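Local coordinates for Slr1951 protein (Synechocystis sp., PDB 3HX1) that is of unknown function but carries a forkhead-associated (FHA) domain, a domain that in its relatives recognises phosphothreonine peptides, at residues Gly99-Ile102 against Val108-Arg111. Sequence-based numbering, arbitrary orientation.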
loop_
_atom_site.group_PDB
_atom_site.type_symbol
_atom_site.label_atom_id
_atom_site.label_comp_id
_atom_site.label_asym_id
_atom_site.label_seq_id
_atom_site.Cartn_x
_atom_site.Cartn_y
_atom_site.Cartn_z
ATOM N N GLY A 99 5.906 -10.215 -4.202
ATOM C CA GLY A 99 7.093 -9.782 -4.912
ATOM C C GLY A 99 6.867 -8.445 -5.580
ATOM O O GLY A 99 7.784 -7.870 -6.163
ATOM N N ASP A 100 5.635 -7.950 -5.507
ATOM C CA ASP A 100 5.292 -6.663 -6.111
ATOM C C ASP A 100 5.788 -5.471 -5.301
ATOM O O ASP A 100 5.789 -5.497 -4.071
ATOM C CB ASP A 100 3.776 -6.522 -6.280
ATOM C CG ASP A 100 3.237 -7.342 -7.425
ATOM O OD1 ASP A 100 3.988 -7.542 -8.409
ATOM O OD2 ASP A 100 2.063 -7.766 -7.345
ATOM N N GLU A 101 6.209 -4.428 -6.004
ATOM C CA GLU A 101 6.670 -3.211 -5.356
ATOM C C GLU A 101 5.813 -2.063 -5.857
ATOM O O GLU A 101 5.969 -1.620 -6.995
ATOM C CB GLU A 101 8.123 -2.910 -5.700
ATOM C CG GLU A 101 8.577 -1.563 -5.153
ATOM C CD GLU A 101 9.767 -0.990 -5.898
ATOM O OE1 GLU A 101 9.680 -0.851 -7.140
ATOM O OE2 GLU A 101 10.783 -0.672 -5.241
ATOM N N ILE A 102 4.906 -1.582 -5.017
ATOM C CA ILE A 102 4.058 -0.481 -5.426
ATOM C C ILE A 102 4.715 0.846 -5.076
ATOM O O ILE A 102 4.681 1.280 -3.927
ATOM C CB ILE A 102 2.674 -0.543 -4.762
ATOM C CG1 ILE A 102 1.920 -1.791 -5.227
ATOM C CG2 ILE A 102 1.874 0.688 -5.134
ATOM C CD1 ILE A 102 1.865 -2.888 -4.206
ATOM N N VAL A 108 9.174 6.556 -1.897
ATOM C CA VAL A 108 8.288 5.750 -1.051
ATOM C C VAL A 108 7.575 4.616 -1.785
ATOM O O VAL A 108 7.103 4.783 -2.896
ATOM C CB VAL A 108 7.251 6.639 -0.354
ATOM C CG1 VAL A 108 6.379 7.338 -1.381
ATOM C CG2 VAL A 108 6.419 5.802 0.585
ATOM N N SER A 109 7.467 3.467 -1.122
ATOM C CA SER A 109 6.910 2.266 -1.731
ATOM C C SER A 109 6.631 1.124 -0.756
ATOM O O SER A 109 7.225 1.073 0.316
ATOM C CB SER A 109 7.932 1.758 -2.727
ATOM O OG SER A 109 9.029 1.176 -2.022
ATOM N N VAL A 110 5.752 0.199 -1.149
ATOM C CA VAL A 110 5.444 -0.961 -0.322
ATOM C C VAL A 110 5.611 -2.248 -1.118
ATOM O O VAL A 110 5.092 -2.380 -2.233
ATOM C CB VAL A 110 3.993 -0.937 0.239
ATOM C CG1 VAL A 110 3.778 0.304 1.089
ATOM C CG2 VAL A 110 2.986 -1.010 -0.891
ATOM N N ARG A 111 6.360 -3.186 -0.551
ATOM C CA ARG A 111 6.564 -4.467 -1.195
ATOM C C ARG A 111 5.660 -5.444 -0.484
ATOM O O ARG A 111 5.422 -5.312 0.716
ATOM C CB ARG A 111 8.013 -4.934 -1.065
ATOM C CG ARG A 111 8.992 -4.207 -1.965
ATOM C CD ARG A 111 10.241 -5.047 -2.205
ATOM N NE ARG A 111 9.922 -6.339 -2.815
ATOM C CZ ARG A 111 10.051 -7.511 -2.198
ATOM N NH1 ARG A 111 10.496 -7.559 -0.948
ATOM N NH2 ARG A 111 9.733 -8.636 -2.829
#
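Ile102 and Val110 form a hydrogen-bonded antiparallel pair. The N of Ile102 reaches the O of Val110 at 2.9 Å, nearly straight (162° at the hydrogen), and the return bond from Val110 N to Ile102 O is longer, 3.2 Å. On the buried face, CG2 of Val110 lies against CB of Ile102 at 3.9 Å, and CD1 of Ile102 touches the same methyl. That methyl sits between its own backbone N and carbonyl carbon (chi1 -60° puts CG1 beside the N), the rotation that brings it to the isoleucine.

On the other face the non-hydrogen-bonded pair Glu101 and Arg111 meets through aliphatic carbons, CB of Glu101 standing 4.0 Å from CG of Arg111. Their charged ends diverge, with Glu101 OE2 and Arg111 NE 6.2 Å apart. The arginine chain bends at chi3 (59°), and its NH2 comes to 3.6 Å from CA of Gly99, while NH1 forms a salt bridge with Glu113. Cutting the arginine back to an alanine would probably leave Glu113 without its salt-bridge partner and strip aliphatic cover from Glu101 CB.

Farther out, Ile102 packs on Leu84 and Ile86, and Val110 on Ile16. CB of Asp100 points away from 108-111, and its OD2 accepts hydrogen bonds from His94 NE2 and Gln97 N. Gly99 and Asp100 lead into strand 101-103, which pairs with 109-115 as a beta hairpin in one antiparallel sheet of the FHA beta sandwich.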